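Local coordinates for protein flavin reductase (Uncultured bacterium, PDB 5CHO) that probably reduces flavin with a nicotinamide cofactor and supplies the reduced FAD to the partner tryptophan halogenase of a two-component system, at residues A[150-155]-A[162-167]. Numbering follows the deposited sequence.
Sequences ALWRAY and IFVGRL
Two residues of one strand, Trp152 and Arg153, sit opposite the single Val164 of the antiparallel partner. Val164 O accepts from both backbone nitrogens, at 2.7 Å from Trp152 N and a longer 3.3 Å from Arg153 N. Val164 N returns a nearly straight bond to Arg153 O, 2.8 Å long. The extra residue turns Trp152 toward the partner strand, and its indole comes to lie on the face that carries Arg153, Val164 and Tyr155. With CG anti to the backbone N (chi1 -169°), the indole lies beside Val164, both side chains pointing the same way, with CE3 of Trp152 3.8 Å from CG1 of Val164. The Arg153 guanidinium has CH2 of Trp152 over its centre, 3.8 Å above the plane. The other methyl of Val164, CG2, meets CE2 of Tyr155 at 3.8 Å. Tyr155 OH hydrogen-bonds to Asp156 O of the second subunit, and the Tyr155 ring stacks on Tyr155 of that subunit. On the opposite face, CD1 of Leu151 reaches the ring edge of Phe163, 3.8 Å from CD2. Ala154 CB approaches the same ring obliquely. Leu90 and Leu91 of helix 85-93 pack against Phe163, and the ring of His87 meets it edge-to-face. The pairing is an antiparallel hairpin of strands 145-157 and 160-172 interrupted by a classic beta bulge, within the FMN-binding split-barrel fold of the flavin reductase family, with one face turned to the dimer partner.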
loop_
_atom_site.group_PDB
_atom_site.type_symbol
_atom_site.label_atom_id
_atom_site.label_comp_id
_atom_site.label_asym_id
_atom_site.label_seq_id
_atom_site.Cartn_x
_atom_site.Cartn_y
_atom_site.Cartn_z
ATOM N N ALA A 150 -1.629 16.868 -6.774
ATOM C CA ALA A 150 -1.391 17.178 -8.172
ATOM C C ALA A 150 -0.609 16.030 -8.777
ATOM O O ALA A 150 0.334 15.534 -8.163
ATOM C CB ALA A 150 -0.635 18.473 -8.314
ATOM N N LEU A 151 -0.988 15.611 -9.978
ATOM C CA LEU A 151 -0.314 14.498 -10.615
ATOM C C LEU A 151 1.122 14.885 -10.959
ATOM O O LEU A 151 1.372 15.823 -11.715
ATOM C CB LEU A 151 -1.086 14.050 -11.859
ATOM C CG LEU A 151 -0.478 12.900 -12.664
ATOM C CD1 LEU A 151 -0.269 11.677 -11.785
ATOM C CD2 LEU A 151 -1.369 12.559 -13.849
ATOM N N TRP A 152 2.055 14.130 -10.390
ATOM C CA TRP A 152 3.487 14.365 -10.526
ATOM C C TRP A 152 3.950 13.545 -11.714
ATOM O O TRP A 152 4.473 14.081 -12.693
ATOM C CB TRP A 152 4.200 13.957 -9.228
ATOM C CG TRP A 152 5.653 14.353 -9.038
ATOM C CD1 TRP A 152 6.142 15.603 -8.773
ATOM C CD2 TRP A 152 6.787 13.470 -9.012
ATOM N NE1 TRP A 152 7.508 15.555 -8.612
ATOM C CE2 TRP A 152 7.929 14.259 -8.756
ATOM C CE3 TRP A 152 6.949 12.090 -9.192
ATOM C CZ2 TRP A 152 9.214 13.715 -8.682
ATOM C CZ3 TRP A 152 8.226 11.553 -9.119
ATOM C CH2 TRP A 152 9.341 12.365 -8.867
ATOM N N ARG A 153 3.710 12.241 -11.629
ATOM C CA ARG A 153 4.033 11.326 -12.712
ATOM C C ARG A 153 3.093 10.139 -12.751
ATOM O O ARG A 153 2.514 9.743 -11.738
ATOM C CB ARG A 153 5.478 10.847 -12.583
ATOM C CG ARG A 153 6.450 11.962 -12.856
ATOM C CD ARG A 153 7.898 11.572 -12.891
ATOM N NE ARG A 153 8.690 12.792 -12.774
ATOM C CZ ARG A 153 10.009 12.840 -12.632
ATOM N NH1 ARG A 153 10.728 11.725 -12.589
ATOM N NH2 ARG A 153 10.609 14.020 -12.537
ATOM N N ALA A 154 2.959 9.584 -13.947
ATOM C CA ALA A 154 2.211 8.367 -14.162
ATOM C C ALA A 154 3.187 7.377 -14.768
ATOM O O ALA A 154 3.711 7.606 -15.858
ATOM C CB ALA A 154 1.012 8.614 -15.081
ATOM N N TYR A 155 3.424 6.276 -14.060
ATOM C CA TYR A 155 4.432 5.300 -14.462
ATOM C C TYR A 155 3.760 4.029 -14.946
ATOM O O TYR A 155 2.762 3.584 -14.374
ATOM C CB TYR A 155 5.389 4.939 -13.315
ATOM C CG TYR A 155 6.342 6.016 -12.826
ATOM C CD1 TYR A 155 7.303 6.569 -13.668
ATOM C CD2 TYR A 155 6.335 6.416 -11.497
ATOM C CE1 TYR A 155 8.191 7.529 -13.209
ATOM C CE2 TYR A 155 7.219 7.370 -11.027
ATOM C CZ TYR A 155 8.146 7.920 -11.886
ATOM O OH TYR A 155 9.029 8.865 -11.416
ATOM N N ILE A 162 1.031 3.486 -12.190
ATOM C CA ILE A 162 1.282 4.051 -10.873
ATOM C C ILE A 162 1.219 5.567 -10.958
ATOM O O ILE A 162 2.054 6.194 -11.608
ATOM C CB ILE A 162 2.653 3.614 -10.319
ATOM C CG1 ILE A 162 2.710 2.087 -10.191
ATOM C CG2 ILE A 162 2.912 4.251 -8.960
ATOM C CD1 ILE A 162 4.120 1.527 -10.113
ATOM N N PHE A 163 0.229 6.153 -10.292
ATOM C CA PHE A 163 0.038 7.598 -10.311
ATOM C C PHE A 163 0.633 8.206 -9.051
ATOM O O PHE A 163 0.126 7.982 -7.955
ATOM C CB PHE A 163 -1.448 7.956 -10.412
ATOM C CG PHE A 163 -2.067 7.619 -11.737
ATOM C CD1 PHE A 163 -2.480 6.330 -12.014
ATOM C CD2 PHE A 163 -2.232 8.591 -12.706
ATOM C CE1 PHE A 163 -3.051 6.017 -13.232
ATOM C CE2 PHE A 163 -2.803 8.284 -13.924
ATOM C CZ PHE A 163 -3.212 6.992 -14.187
ATOM N N VAL A 164 1.698 8.987 -9.213
ATOM C CA VAL A 164 2.349 9.640 -8.086
ATOM C C VAL A 164 1.814 11.059 -7.963
ATOM O O VAL A 164 1.880 11.837 -8.915
ATOM C CB VAL A 164 3.878 9.681 -8.246
ATOM C CG1 VAL A 164 4.530 10.216 -6.982
ATOM C CG2 VAL A 164 4.413 8.301 -8.574
ATOM N N GLY A 165 1.273 11.387 -6.794
ATOM C CA GLY A 165 0.724 12.707 -6.553
ATOM C C GLY A 165 1.550 13.480 -5.550
ATOM O O GLY A 165 1.926 12.939 -4.510
ATOM N N ARG A 166 1.843 14.737 -5.862
ATOM C CA ARG A 166 2.438 15.627 -4.878
ATOM C C ARG A 166 1.318 16.297 -4.096
ATOM O O ARG A 166 0.390 16.854 -4.679
ATOM C CB ARG A 166 3.343 16.682 -5.520
ATOM C CG ARG A 166 3.988 17.560 -4.459
ATOM C CD ARG A 166 4.872 18.670 -4.986
ATOM N NE ARG A 166 5.462 19.369 -3.846
ATOM C CZ ARG A 166 6.532 20.157 -3.893
ATOM N NH1 ARG A 166 7.172 20.372 -5.035
ATOM N NH2 ARG A 166 6.963 20.731 -2.778
ATOM N N LEU A 167 1.404 16.226 -2.773
ATOM C CA LEU A 167 0.349 16.736 -1.913
ATOM C C LEU A 167 0.238 18.255 -2.000
ATOM O O LEU A 167 1.247 18.959 -1.962
ATOM C CB LEU A 167 0.600 16.305 -0.463
ATOM C CG LEU A 167 0.561 14.789 -0.226
ATOM C CD1 LEU A 167 0.753 14.424 1.241
ATOM C CD2 LEU A 167 -0.733 14.205 -0.753
#